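Local structure of putative GGDEF domain protein (7E6G) at residues Gln88-Arg91 with Asp92-Leu95; Leu73-Leu76 with Glu77-Arg81; Arg34-Ser37 with Leu38-Val42; Asp9-Ile12 with Asp13-Ala17. The protein probably catalyses the condensation of two GTP molecules into cyclic di-GMP with release of two diphosphates, using magnesium as cofactor. All coordinates share one frame; numbering follows the deposited sequence.

Contact 1: Gln88-Arg91 with Asp92-Leu95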
ATOM      1  N   GLN A  88      -4.801  -3.171 -14.444  1.00 31.43           N
ATOM      2  CA  GLN A  88      -4.240  -3.793 -15.643  1.00 30.84           C
ATOM      3  C   GLN A  88      -5.338  -4.127 -16.646  1.00 35.07           C
ATOM      4  O   GLN A  88      -5.169  -3.920 -17.851  1.00 36.67           O
ATOM      5  CB  GLN A  88      -3.440  -5.043 -15.282  1.00 25.64           C
ATOM      6  CG  GLN A  88      -2.796  -5.725 -16.473  1.00 36.77           C
ATOM      7  CD  GLN A  88      -1.860  -4.798 -17.249  1.00 47.67           C
ATOM      8  OE1 GLN A  88      -1.309  -3.838 -16.693  1.00 47.65           O
ATOM      9  NE2 GLN A  88      -1.686  -5.074 -18.545  1.00 45.79           N
ATOM     10  N   MET A  89      -6.458  -4.542 -16.267  1.00 33.60           N
ATOM     11  CA  MET A  89      -7.487  -4.753 -17.141  1.00 37.53           C
ATOM     12  C   MET A  89      -7.975  -3.523 -17.747  1.00 39.07           C
ATOM     13  O   MET A  89      -8.342  -3.502 -18.825  1.00 34.04           O
ATOM     14  CB  MET A  89      -8.515  -5.219 -16.287  1.00 36.00           C
ATOM     15  CG  MET A  89      -9.398  -6.190 -16.833  1.00 38.90           C
ATOM     16  SD  MET A  89     -10.954  -5.850 -16.156  1.00 79.05           S
ATOM     17  CE  MET A  89     -11.809  -4.821 -17.274  1.00 65.36           C
ATOM     18  N   MET A  90      -8.102  -2.518 -16.956  1.00 35.93           N
ATOM     19  CA  MET A  90      -8.475  -1.221 -17.500  1.00 32.09           C
ATOM     20  C   MET A  90      -7.450  -0.722 -18.518  1.00 39.53           C
ATOM     21  O   MET A  90      -7.812  -0.128 -19.546  1.00 37.74           O
ATOM     22  CB  MET A  90      -8.613  -0.246 -16.344  1.00 28.36           C
ATOM     23  CG  MET A  90      -8.897   1.120 -16.776  1.00 36.16           C
ATOM     24  SD  MET A  90     -10.471   1.141 -17.599  1.00 33.92           S
ATOM     25  CE  MET A  90     -11.276   2.431 -16.650  1.00 34.04           C
ATOM     26  N   ARG A  91      -6.161  -0.930 -18.226  1.00 37.65           N
ATOM     27  CA  ARG A  91      -5.085  -0.493 -19.105  1.00 32.14           C
ATOM     28  C   ARG A  91      -5.166  -1.189 -20.455  1.00 38.57           C
ATOM     29  O   ARG A  91      -5.052  -0.550 -21.508  1.00 40.36           O
ATOM     30  CB  ARG A  91      -3.749  -0.795 -18.436  1.00 35.92           C
ATOM     31  CG  ARG A  91      -2.706   0.272 -18.560  1.00 45.14           C
ATOM     32  CD  ARG A  91      -1.725  -0.050 -19.670  1.00 48.46           C
ATOM     33  NE  ARG A  91      -0.530  -0.771 -19.221  1.00 54.44           N
ATOM     34  CZ  ARG A  91       0.726  -0.349 -19.413  1.00 58.48           C
ATOM     35  NH1 ARG A  91       1.735  -1.094 -18.990  1.00 55.49           N
ATOM     36  NH2 ARG A  91       0.981   0.814 -20.021  1.00 53.50           N
ATOM     37  N   ASP A  92      -5.334  -2.512 -20.435  1.00 33.70           N
ATOM     38  CA  ASP A  92      -5.481  -3.270 -21.669  1.00 32.72           C
ATOM     39  C   ASP A  92      -6.688  -2.794 -22.475  1.00 35.61           C
ATOM     40  O   ASP A  92      -6.608  -2.646 -23.704  1.00 35.99           O
ATOM     41  CB  ASP A  92      -5.593  -4.754 -21.343  1.00 30.00           C
ATOM     42  CG  ASP A  92      -4.333  -5.302 -20.722  1.00 36.98           C
ATOM     43  OD1 ASP A  92      -3.268  -4.675 -20.891  1.00 40.88           O
ATOM     44  OD2 ASP A  92      -4.394  -6.365 -20.062  1.00 42.57           O
ATOM     45  N   LEU A  93      -7.814  -2.537 -21.801  1.00 39.85           N
ATOM     46  CA  LEU A  93      -8.976  -1.989 -22.497  1.00 38.74           C
ATOM     47  C   LEU A  93      -8.671  -0.631 -23.138  1.00 36.03           C
ATOM     48  O   LEU A  93      -9.060  -0.374 -24.285  1.00 38.96           O
ATOM     49  CB  LEU A  93     -10.149  -1.877 -21.527  1.00 39.81           C
ATOM     50  CG  LEU A  93     -11.466  -1.451 -22.171  1.00 46.97           C
ATOM     51  CD1 LEU A  93     -12.343  -2.658 -22.350  1.00 45.58           C
ATOM     52  CD2 LEU A  93     -12.190  -0.415 -21.323  1.00 49.73           C
ATOM     53  N   ASN A  94      -7.970   0.252 -22.428  1.00 31.15           N
ATOM     54  CA  ASN A  94      -7.684   1.553 -23.021  1.00 33.75           C
ATOM     55  C   ASN A  94      -6.730   1.420 -24.204  1.00 37.47           C
ATOM     56  O   ASN A  94      -6.873   2.128 -25.209  1.00 37.33           O
ATOM     57  CB  ASN A  94      -7.110   2.508 -21.972  1.00 37.72           C
ATOM     58  CG  ASN A  94      -8.179   3.086 -21.048  1.00 36.28           C
ATOM     59  OD1 ASN A  94      -9.373   2.830 -21.219  1.00 35.36           O
ATOM     60  ND2 ASN A  94      -7.748   3.871 -20.061  1.00 34.38           N
ATOM     61  N   LEU A  95      -5.750   0.523 -24.095  1.00 38.35           N
ATOM     62  CA  LEU A  95      -4.799   0.320 -25.181  1.00 36.52           C
ATOM     63  C   LEU A  95      -5.503  -0.180 -26.436  1.00 36.62           C
ATOM     64  O   LEU A  95      -5.278   0.337 -27.534  1.00 34.74           O
ATOM     65  CB  LEU A  95      -3.715  -0.669 -24.746  1.00 39.76           C
ATOM     66  CG  LEU A  95      -2.427  -0.114 -24.127  1.00 44.32           C
ATOM     67  CD1 LEU A  95      -2.743   1.057 -23.206  1.00 44.02           C
ATOM     68  CD2 LEU A  95      -1.642  -1.209 -23.370  1.00 42.75           C
TER
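Gln88 and Asp92 face each other one turn apart on the long helix 27-102, in a part that pairs with the same helix of the second subunit in a manner consistent with a parallel, in-register coiled coil. Gln88 NE2 is 2.9 Å from Asp92 OD1, at an angle too poor for a hydrogen bond, and the amide and carboxylate planes stand 75° apart. Gln88 CG is anti to its backbone N (chi1 -179°) and the chain then bends at chi2, which carries the amide forward to the carboxylate of the next turn. The stronger partner of Asp92 lies outside this turn: its OD2 forms a salt bridge with a basic side chain belonging to the chain of another protein.

The backbone acceptors are accounted for in regular alpha-helical fashion. Gln88 O takes the N-H of Asp92 at 2.9 Å with an N-H...O angle of 173°, Met89 O takes that of Leu93 at 3.2 Å, and Met90 O and Arg91 O take those of Asn94 and Leu95.

Asn94 is buried, and both ends of its amide have partners in the second subunit. OD1 is hydrogen-bonded to ND2 of Asn94 there, and ND2 makes a weak bond to Met90 O there. Met90 meets its own counterpart one turn earlier, which is the evidence for matching register. On another flank Arg91 contributes its aliphatic part, and the Arg91 CD carbon rests 3.8 Å from Leu95 CD1 and 3.9 Å from Leu95 CD2.

Contact 2: Leu73-Leu76 with Glu77-Arg81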
ATOM      1  N   LEU A  73      -0.890  -6.165   7.403  1.00 36.56           N
ATOM      2  CA  LEU A  73       0.038  -6.163   6.369  1.00 37.98           C
ATOM      3  C   LEU A  73      -0.326  -6.898   5.187  1.00 34.98           C
ATOM      4  O   LEU A  73       0.041  -6.611   4.209  1.00 31.62           O
ATOM      5  CB  LEU A  73       1.326  -6.616   6.887  1.00 41.59           C
ATOM      6  CG  LEU A  73       2.520  -5.798   7.223  1.00 41.49           C
ATOM      7  CD1 LEU A  73       2.217  -4.650   8.088  1.00 38.57           C
ATOM      8  CD2 LEU A  73       3.212  -6.745   8.061  1.00 42.31           C
ATOM      9  N   ARG A  74      -0.930  -7.978   5.380  1.00 33.98           N
ATOM     10  CA  ARG A  74      -1.460  -8.778   4.398  1.00 38.70           C
ATOM     11  C   ARG A  74      -2.540  -8.209   3.710  1.00 35.23           C
ATOM     12  O   ARG A  74      -2.620  -8.338   2.639  1.00 34.62           O
ATOM     13  CB  ARG A  74      -1.864 -10.019   5.025  1.00 40.56           C
ATOM     14  CG  ARG A  74      -0.692 -10.754   5.373  1.00 41.45           C
ATOM     15  CD  ARG A  74      -1.058 -12.148   5.593  1.00 49.83           C
ATOM     16  NE  ARG A  74      -1.727 -12.428   6.834  1.00 58.56           N
ATOM     17  CZ  ARG A  74      -1.140 -12.821   7.944  1.00 57.64           C
ATOM     18  NH1 ARG A  74      -1.866 -13.053   8.980  1.00 50.87           N
ATOM     19  NH2 ARG A  74       0.157 -12.941   8.022  1.00 53.30           N
ATOM     20  N   ARG A  75      -3.403  -7.577   4.403  1.00 33.43           N
ATOM     21  CA  ARG A  75      -4.530  -6.924   3.897  1.00 37.39           C
ATOM     22  C   ARG A  75      -4.145  -5.850   3.002  1.00 37.41           C
ATOM     23  O   ARG A  75      -4.665  -5.772   2.057  1.00 33.20           O
ATOM     24  CB  ARG A  75      -5.325  -6.440   5.044  1.00 35.53           C
ATOM     25  CG  ARG A  75      -6.633  -5.835   4.820  1.00 32.68           C
ATOM     26  CD  ARG A  75      -7.350  -6.406   3.658  1.00 39.24           C
ATOM     27  NE  ARG A  75      -7.952  -7.690   3.905  1.00 41.92           N
ATOM     28  CZ  ARG A  75      -9.020  -7.924   4.609  1.00 43.10           C
ATOM     29  NH1 ARG A  75      -9.731  -7.010   5.134  1.00 30.05           N
ATOM     30  NH2 ARG A  75      -9.324  -9.129   4.775  1.00 35.90           N
ATOM     31  N   LEU A  76      -3.191  -5.060   3.312  1.00 32.76           N
ATOM     32  CA  LEU A  76      -2.677  -4.088   2.509  1.00 31.52           C
ATOM     33  C   LEU A  76      -2.060  -4.660   1.317  1.00 36.31           C
ATOM     34  O   LEU A  76      -2.230  -4.204   0.326  1.00 31.57           O
ATOM     35  CB  LEU A  76      -1.694  -3.287   3.254  1.00 33.42           C
ATOM     36  CG  LEU A  76      -0.897  -2.266   2.496  1.00 38.39           C
ATOM     37  CD1 LEU A  76      -1.674  -1.361   1.687  1.00 31.60           C
ATOM     38  CD2 LEU A  76       0.065  -1.432   3.177  1.00 34.76           C
ATOM     39  N   GLU A  77      -1.286  -5.674   1.427  1.00 36.83           N
ATOM     40  CA  GLU A  77      -0.688  -6.240   0.222  1.00 39.62           C
ATOM     41  C   GLU A  77      -1.759  -6.850  -0.695  1.00 35.80           C
ATOM     42  O   GLU A  77      -1.690  -6.700  -1.919  1.00 33.00           O
ATOM     43  CB  GLU A  77       0.393  -7.239   0.611  1.00 39.64           C
ATOM     44  CG  GLU A  77       1.070  -7.856  -0.562  1.00 44.71           C
ATOM     45  CD  GLU A  77       0.773  -9.335  -0.651  1.00 64.30           C
ATOM     46  OE1 GLU A  77       0.178  -9.755  -1.680  1.00 72.92           O
ATOM     47  OE2 GLU A  77       1.131 -10.069   0.313  1.00 70.13           O
ATOM     48  N   LYS A  78      -2.803  -7.456  -0.120  1.00 36.40           N
ATOM     49  CA  LYS A  78      -3.872  -8.039  -0.928  1.00 32.52           C
ATOM     50  C   LYS A  78      -4.698  -6.967  -1.619  1.00 32.68           C
ATOM     51  O   LYS A  78      -5.049  -7.105  -2.802  1.00 32.63           O
ATOM     52  CB  LYS A  78      -4.788  -8.900  -0.072  1.00 26.33           C
ATOM     53  CG  LYS A  78      -5.878  -9.546  -0.884  1.00 31.68           C
ATOM     54  CD  LYS A  78      -6.832 -10.339  -0.026  1.00 34.95           C
ATOM     55  CE  LYS A  78      -7.455 -11.469  -0.843  1.00 45.58           C
ATOM     56  NZ  LYS A  78      -8.224 -12.434   0.007  1.00 47.68           N
ATOM     57  N   VAL A  79      -5.076  -5.915  -0.881  1.00 32.98           N
ATOM     58  CA  VAL A  79      -5.845  -4.828  -1.487  1.00 29.79           C
ATOM     59  C   VAL A  79      -5.081  -4.261  -2.666  1.00 27.48           C
ATOM     60  O   VAL A  79      -5.644  -4.038  -3.744  1.00 31.97           O
ATOM     61  CB  VAL A  79      -6.167  -3.733  -0.453  1.00 22.34           C
ATOM     62  CG1 VAL A  79      -6.607  -2.474  -1.146  1.00 21.61           C
ATOM     63  CG2 VAL A  79      -7.243  -4.203   0.502  1.00 26.09           C
ATOM     64  N   ALA A  80      -3.777  -4.059  -2.489  1.00 30.39           N
ATOM     65  CA  ALA A  80      -2.974  -3.487  -3.557  1.00 27.85           C
ATOM     66  C   ALA A  80      -2.861  -4.449  -4.734  1.00 29.55           C
ATOM     67  O   ALA A  80      -2.904  -4.022  -5.892  1.00 29.58           O
ATOM     68  CB  ALA A  80      -1.596  -3.102  -3.016  1.00 26.32           C
ATOM     69  N   ARG A  81      -2.776  -5.701  -4.535  1.00 26.95           N
ATOM     70  CA  ARG A  81      -2.743  -6.552  -5.576  1.00 31.69           C
ATOM     71  C   ARG A  81      -3.961  -6.661  -6.326  1.00 34.25           C
ATOM     72  O   ARG A  81      -3.934  -6.669  -7.406  1.00 32.79           O
ATOM     73  CB  ARG A  81      -2.437  -7.838  -4.997  1.00 31.43           C
ATOM     74  CG  ARG A  81      -2.329  -8.858  -5.991  1.00 35.67           C
ATOM     75  CD  ARG A  81      -1.901 -10.101  -5.456  1.00 39.26           C
ATOM     76  NE  ARG A  81      -2.977 -10.823  -5.002  1.00 41.91           N
ATOM     77  CZ  ARG A  81      -3.082 -11.195  -3.754  1.00 54.43           C
ATOM     78  NH1 ARG A  81      -2.169 -10.919  -2.894  1.00 50.33           N
ATOM     79  NH2 ARG A  81      -4.103 -11.835  -3.342  1.00 54.94           N
TER
HETATM   80  O   HOH W   1      -1.650 -11.119   0.991  1.00 37.62           O
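From Leu73 to Ala80 the backbone is ordinary alpha-helix, with Glu77, Lys78, Val79 and Ala80 giving their N-H groups to the carbonyls of Leu73, Arg74, Arg75 and Leu76; the Val79 N to Arg75 O bond, 3.0 Å long, is nearly straight at 171°. The one apolar touch between side chains across the turn joins Arg75 and Val79. With CG anti to the backbone N (chi1 -174°) and a bend at chi2, Arg75 CD is carried to 3.9 Å from Val79 CG2, while the same methyl, Val79 CG2, lies 3.4 Å from Arg75 O.

Round the helix, Glu77 is held at both carboxylate oxygens. Glu77 OE1 meets Arg81 NH1 at 2.9 Å in a salt bridge; it approaches the guanidinium at its edge and in its plane, although the hydrogen bond itself is weak, with an angle of 121°. Glu77 OE2 receives a water at 3.0 Å, and that water also donates weakly to Arg74 O, tying the carboxylate back to a carbonyl one turn earlier.

Arg75, Lys78 and Arg81 each bridge to acidic side chains of another protein's chain, Lys78 NZ making two such bridges. The buried Leu76 packs on Leu76 of the second subunit, consistent with a coiled-coil core. Helix 27-102 is thus flanked here by its copy and by two chains of another protein, the second reached by Leu76 and Ala80, away from the sheet of the cyclase domain.

Contact 3: Arg34-Ser37 with Leu38-Val42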
ATOM      1  N   ARG A  34      17.464 -24.151  59.801  1.00 33.72           N
ATOM      2  CA  ARG A  34      17.290 -24.897  58.555  1.00 36.92           C
ATOM      3  C   ARG A  34      15.847 -24.806  58.066  1.00 40.47           C
ATOM      4  O   ARG A  34      15.583 -24.588  56.870  1.00 38.40           O
ATOM      5  CB  ARG A  34      17.694 -26.355  58.757  1.00 36.90           C
ATOM      6  CG  ARG A  34      17.534 -27.196  57.506  1.00 40.48           C
ATOM      7  CD  ARG A  34      16.471 -28.254  57.689  1.00 44.36           C
ATOM      8  NE  ARG A  34      16.923 -29.545  57.176  1.00 47.91           N
ATOM      9  CZ  ARG A  34      16.846 -30.690  57.847  1.00 50.53           C
ATOM     10  NH1 ARG A  34      16.317 -30.735  59.063  1.00 44.86           N
ATOM     11  NH2 ARG A  34      17.296 -31.799  57.287  1.00 50.90           N
ATOM     12  N   GLN A  35      14.899 -24.954  58.986  1.00 40.00           N
ATOM     13  CA  GLN A  35      13.498 -24.749  58.647  1.00 38.72           C
ATOM     14  C   GLN A  35      13.256 -23.346  58.063  1.00 41.15           C
ATOM     15  O   GLN A  35      12.581 -23.186  57.027  1.00 43.29           O
ATOM     16  CB  GLN A  35      12.679 -24.987  59.898  1.00 37.21           C
ATOM     17  CG  GLN A  35      11.268 -25.419  59.686  1.00 45.74           C
ATOM     18  CD  GLN A  35      10.494 -25.182  60.976  1.00 55.79           C
ATOM     19  OE1 GLN A  35       9.469 -25.825  61.225  1.00 58.10           O
ATOM     20  NE2 GLN A  35      11.079 -24.355  61.857  1.00 54.25           N
ATOM     21  N   GLN A  36      13.816 -22.313  58.708  1.00 38.70           N
ATOM     22  CA  GLN A  36      13.603 -20.949  58.229  1.00 35.68           C
ATOM     23  C   GLN A  36      14.152 -20.775  56.820  1.00 38.60           C
ATOM     24  O   GLN A  36      13.555 -20.081  55.985  1.00 38.11           O
ATOM     25  CB  GLN A  36      14.254 -19.954  59.183  1.00 28.51           C
ATOM     26  CG  GLN A  36      14.312 -18.524  58.647  1.00 35.88           C
ATOM     27  CD  GLN A  36      14.635 -17.520  59.727  1.00 39.03           C
ATOM     28  OE1 GLN A  36      13.844 -17.318  60.642  1.00 45.58           O
ATOM     29  NE2 GLN A  36      15.815 -16.913  59.653  1.00 33.77           N
ATOM     30  N   SER A  37      15.284 -21.410  56.536  1.00 35.49           N
ATOM     31  CA  SER A  37      15.870 -21.282  55.212  1.00 34.79           C
ATOM     32  C   SER A  37      14.993 -21.951  54.170  1.00 39.87           C
ATOM     33  O   SER A  37      14.857 -21.446  53.051  1.00 42.24           O
ATOM     34  CB  SER A  37      17.268 -21.880  55.206  1.00 31.08           C
ATOM     35  OG  SER A  37      18.044 -21.305  56.236  1.00 29.15           O
ATOM     36  N   LEU A  38      14.396 -23.094  54.518  1.00 41.58           N
ATOM     37  CA  LEU A  38      13.462 -23.730  53.590  1.00 37.95           C
ATOM     38  C   LEU A  38      12.304 -22.791  53.259  1.00 38.09           C
ATOM     39  O   LEU A  38      11.875 -22.693  52.096  1.00 36.25           O
ATOM     40  CB  LEU A  38      12.941 -25.038  54.188  1.00 41.66           C
ATOM     41  CG  LEU A  38      13.875 -26.236  54.418  1.00 44.74           C
ATOM     42  CD1 LEU A  38      13.035 -27.461  54.738  1.00 49.53           C
ATOM     43  CD2 LEU A  38      14.806 -26.525  53.231  1.00 50.28           C
ATOM     44  N   GLU A  39      11.786 -22.088  54.272  1.00 32.12           N
ATOM     45  CA  GLU A  39      10.702 -21.141  54.019  1.00 35.89           C
ATOM     46  C   GLU A  39      11.157 -20.003  53.115  1.00 42.16           C
ATOM     47  O   GLU A  39      10.442 -19.621  52.179  1.00 44.36           O
ATOM     48  CB  GLU A  39      10.161 -20.579  55.325  1.00 40.14           C
ATOM     49  CG  GLU A  39       9.075 -21.419  55.941  1.00 53.93           C
ATOM     50  CD  GLU A  39       9.030 -21.267  57.453  1.00 68.15           C
ATOM     51  OE1 GLU A  39       9.335 -20.148  57.938  1.00 68.54           O
ATOM     52  OE2 GLU A  39       8.706 -22.267  58.144  1.00 73.04           O
ATOM     53  N   GLN A  40      12.333 -19.428  53.393  1.00 43.84           N
ATOM     54  CA  GLN A  40      12.837 -18.349  52.549  1.00 38.28           C
ATOM     55  C   GLN A  40      13.000 -18.823  51.115  1.00 39.80           C
ATOM     56  O   GLN A  40      12.718 -18.082  50.171  1.00 47.49           O
ATOM     57  CB  GLN A  40      14.166 -17.816  53.094  1.00 38.69           C
ATOM     58  CG  GLN A  40      14.052 -17.033  54.397  1.00 36.94           C
ATOM     59  CD  GLN A  40      15.409 -16.763  55.069  1.00 40.90           C
ATOM     60  OE1 GLN A  40      16.467 -17.302  54.673  1.00 34.37           O
ATOM     61  NE2 GLN A  40      15.377 -15.930  56.107  1.00 35.36           N
ATOM     62  N   LEU A  41      13.438 -20.067  50.929  1.00 40.22           N
ATOM     63  CA  LEU A  41      13.599 -20.589  49.579  1.00 41.74           C
ATOM     64  C   LEU A  41      12.254 -20.698  48.883  1.00 48.36           C
ATOM     65  O   LEU A  41      12.131 -20.382  47.690  1.00 50.52           O
ATOM     66  CB  LEU A  41      14.296 -21.949  49.617  1.00 37.98           C
ATOM     67  CG  LEU A  41      14.961 -22.391  48.312  1.00 41.01           C
ATOM     68  CD1 LEU A  41      15.739 -21.241  47.688  1.00 43.78           C
ATOM     69  CD2 LEU A  41      15.872 -23.576  48.538  1.00 37.61           C
ATOM     70  N   VAL A  42      11.233 -21.149  49.614  1.00 47.72           N
ATOM     71  CA  VAL A  42       9.900 -21.239  49.021  1.00 49.98           C
ATOM     72  C   VAL A  42       9.408 -19.846  48.634  1.00 48.64           C
ATOM     73  O   VAL A  42       8.832 -19.645  47.557  1.00 48.65           O
ATOM     74  CB  VAL A  42       8.939 -21.959  49.990  1.00 41.38           C
ATOM     75  CG1 VAL A  42       7.495 -21.738  49.596  1.00 42.88           C
ATOM     76  CG2 VAL A  42       9.246 -23.438  50.028  1.00 31.79           C
TER
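Gln36 and Gln40 pass each other one helical turn apart, Gln40 NE2 lying 3.8 Å from Gln36 CG and 3.7 Å from Gln36 NE2. Both nitrogens are N-H donors, which makes the approach one of packing, and the amide planes are 34° apart rather than stacked flat. Both chains run extended beyond CG, but Gln36 leaves with CG anti to its backbone N (chi1 169°) and Gln40 with CG beside its own (chi1 -70°), which lets the two ends meet. Beneath them Gln40 N bonds to Gln36 O at 2.9 Å, and Leu41 N to Ser37 O at the same length.

What fixes the amides comes from the second subunit: Gln36 NE2 bonds to Asp9 there, Gln40 OE1 to Ser37 OG and Gln40 NE2 to Glu5. Helix 27-102 and helix 3-17 form a helical hairpin, and these bonds join it to the hairpin of the other subunit, an arrangement consistent with a four-helix bundle. In this chain Ser37 OG bonds to Leu33 O one turn earlier. Arg34 NE forms a salt bridge with Asp9 OD1 of helix 3-17; the bridge to Asp13 is modelled implausibly short and is doubtful in detail. Leu38, whose CG sits 3.4 Å from Arg34 O, touches Asp9.

Contact 4: Asp9-Ile12 with Asp13-Ala17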
ATOM      1  N   ASP A   9      22.045 -29.049  52.875  1.00 63.97           N
ATOM      2  CA  ASP A   9      20.878 -29.510  53.615  1.00 60.29           C
ATOM      3  C   ASP A   9      21.043 -30.960  54.022  1.00 55.17           C
ATOM      4  O   ASP A   9      20.589 -31.357  55.101  1.00 53.46           O
ATOM      5  CB  ASP A   9      19.609 -29.313  52.789  1.00 60.67           C
ATOM      6  CG  ASP A   9      18.386 -29.129  53.654  1.00 60.27           C
ATOM      7  OD1 ASP A   9      18.491 -28.414  54.678  1.00 58.64           O
ATOM      8  OD2 ASP A   9      17.329 -29.712  53.322  1.00 54.44           O
ATOM      9  N   ALA A  10      21.741 -31.744  53.194  1.00 55.00           N
ATOM     10  CA  ALA A  10      22.027 -33.135  53.519  1.00 52.57           C
ATOM     11  C   ALA A  10      22.984 -33.235  54.699  1.00 54.72           C
ATOM     12  O   ALA A  10      22.740 -33.999  55.647  1.00 50.37           O
ATOM     13  CB  ALA A  10      22.602 -33.845  52.291  1.00 50.39           C
ATOM     14  N   TRP A  11      24.095 -32.483  54.646  1.00 56.25           N
ATOM     15  CA  TRP A  11      25.030 -32.447  55.771  1.00 48.87           C
ATOM     16  C   TRP A  11      24.320 -32.054  57.064  1.00 45.76           C
ATOM     17  O   TRP A  11      24.530 -32.668  58.118  1.00 45.55           O
ATOM     18  CB  TRP A  11      26.170 -31.480  55.463  1.00 45.76           C
ATOM     19  CG  TRP A  11      27.173 -31.397  56.578  1.00 50.80           C
ATOM     20  CD1 TRP A  11      27.796 -32.442  57.196  1.00 46.03           C
ATOM     21  CD2 TRP A  11      27.646 -30.206  57.232  1.00 49.83           C
ATOM     22  NE1 TRP A  11      28.638 -31.979  58.179  1.00 48.35           N
ATOM     23  CE2 TRP A  11      28.559 -30.612  58.228  1.00 47.68           C
ATOM     24  CE3 TRP A  11      27.387 -28.839  57.072  1.00 45.69           C
ATOM     25  CZ2 TRP A  11      29.219 -29.701  59.058  1.00 51.92           C
ATOM     26  CZ3 TRP A  11      28.047 -27.929  57.897  1.00 42.47           C
ATOM     27  CH2 TRP A  11      28.948 -28.365  58.876  1.00 47.04           C
ATOM     28  N   ILE A  12      23.448 -31.053  56.987  1.00 47.09           N
ATOM     29  CA  ILE A  12      22.687 -30.611  58.147  1.00 43.49           C
ATOM     30  C   ILE A  12      21.750 -31.709  58.626  1.00 48.67           C
ATOM     31  O   ILE A  12      21.566 -31.902  59.836  1.00 46.71           O
ATOM     32  CB  ILE A  12      21.924 -29.325  57.801  1.00 43.34           C
ATOM     33  CG1 ILE A  12      22.881 -28.143  57.812  1.00 43.26           C
ATOM     34  CG2 ILE A  12      20.796 -29.088  58.778  1.00 44.41           C
ATOM     35  CD1 ILE A  12      22.512 -27.106  56.828  1.00 48.50           C
ATOM     36  N   ASP A  13      21.123 -32.425  57.687  1.00 48.13           N
ATOM     37  CA  ASP A  13      20.269 -33.561  58.027  1.00 48.42           C
ATOM     38  C   ASP A  13      21.029 -34.583  58.852  1.00 46.78           C
ATOM     39  O   ASP A  13      20.550 -35.061  59.895  1.00 46.19           O
ATOM     40  CB  ASP A  13      19.752 -34.208  56.748  1.00 50.81           C
ATOM     41  CG  ASP A  13      18.337 -34.660  56.872  1.00 56.75           C
ATOM     42  OD1 ASP A  13      18.100 -35.741  57.460  1.00 65.99           O
ATOM     43  OD2 ASP A  13      17.460 -33.921  56.384  1.00 58.53           O
ATOM     44  N   GLY A  14      22.224 -34.933  58.389  1.00 44.04           N
ATOM     45  CA  GLY A  14      23.029 -35.880  59.127  1.00 41.25           C
ATOM     46  C   GLY A  14      23.385 -35.365  60.506  1.00 45.81           C
ATOM     47  O   GLY A  14      23.302 -36.099  61.493  1.00 49.68           O
ATOM     48  N   LEU A  15      23.782 -34.090  60.590  1.00 47.85           N
ATOM     49  CA  LEU A  15      24.118 -33.489  61.879  1.00 44.79           C
ATOM     50  C   LEU A  15      22.935 -33.558  62.842  1.00 47.59           C
ATOM     51  O   LEU A  15      23.087 -33.926  64.016  1.00 46.67           O
ATOM     52  CB  LEU A  15      24.549 -32.032  61.674  1.00 44.81           C
ATOM     53  CG  LEU A  15      25.999 -31.701  61.333  1.00 45.35           C
ATOM     54  CD1 LEU A  15      26.570 -32.760  60.434  1.00 52.74           C
ATOM     55  CD2 LEU A  15      26.078 -30.333  60.662  1.00 47.01           C
ATOM     56  N   LEU A  16      21.742 -33.201  62.355  1.00 47.05           N
ATOM     57  CA  LEU A  16      20.569 -33.129  63.216  1.00 46.87           C
ATOM     58  C   LEU A  16      20.115 -34.506  63.659  1.00 47.15           C
ATOM     59  O   LEU A  16      19.512 -34.634  64.731  1.00 46.89           O
ATOM     60  CB  LEU A  16      19.431 -32.415  62.497  1.00 43.34           C
ATOM     61  CG  LEU A  16      19.620 -30.911  62.364  1.00 41.76           C
ATOM     62  CD1 LEU A  16      18.587 -30.321  61.409  1.00 38.16           C
ATOM     63  CD2 LEU A  16      19.575 -30.248  63.744  1.00 36.44           C
ATOM     64  N   ALA A  17      20.383 -35.536  62.843  1.00 50.48           N
ATOM     65  CA  ALA A  17      20.075 -36.915  63.217  1.00 45.58           C
ATOM     66  C   ALA A  17      21.070 -37.503  64.218  1.00 51.53           C
ATOM     67  O   ALA A  17      20.675 -38.309  65.067  1.00 51.37           O
ATOM     68  CB  ALA A  17      20.034 -37.791  61.966  1.00 42.46           C
TER
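Trp11 and Leu15 make the tight part of this stretch of helix 3-17, the first arm of a helical hairpin completed by helix 27-102. Leu15 CD2 lies over the indole face in a CH-pi contact, 3.6 Å from the centroid of the six-membered ring of Trp11 and 16° off its normal. The other methyl, Leu15 CD1, sits over the same ring system at the pyrrole end, 3.5 Å from Trp11 CD1. With CG anti to the backbone N (chi1 -180°) and chi2 at 51°, the indole presents this face to the next turn; Trp11 and Leu15 both pack further on Ala29 of the second subunit.

A second apolar pair follows on the hairpin side. Ile12 and Leu16 run alongside each other in the same direction, with Ile12 CG2 3.6 Å from Leu16 CD1, and both reach Arg34 of helix 27-102. On this side too, Asp9 OD2 and Asp13 OD2 stand 5.2 Å apart, and the nearby Arg34 would probably offset their like charges.

The solvent side is looser: Asp13 and Gly14 are exposed, and they meet the preceding turn, including Ala10, chiefly through its carbonyls, as in the 2.9 Å bond from Gly14 N to Ala10 O. Near the end of the helix, Leu16 O accepts hydrogen bonds from His22 NE2 and His27 NE2.

All four contacts are partly buried stretches of about two helical turns, and each touches the second subunit. Contacts 1, 2 and 3 share helix 27-102, whereas contact 4 lies on helix 3-17. Contacts 1 and 2, their centres 22 Å apart, combine a subunit-facing side, polar at Asn94 but apolar at Leu76, with charged flanks bound to chains of another protein. Contacts 3 and 4 lie far along the stalk, their centres 77 and 86 Å from the chain centre, and meet each other through Arg34 and the acids of helix 3-17. There the chemistry divides, contact 3 bringing amides to the interface and contact 4 an indole, an isoleucine and a leucine.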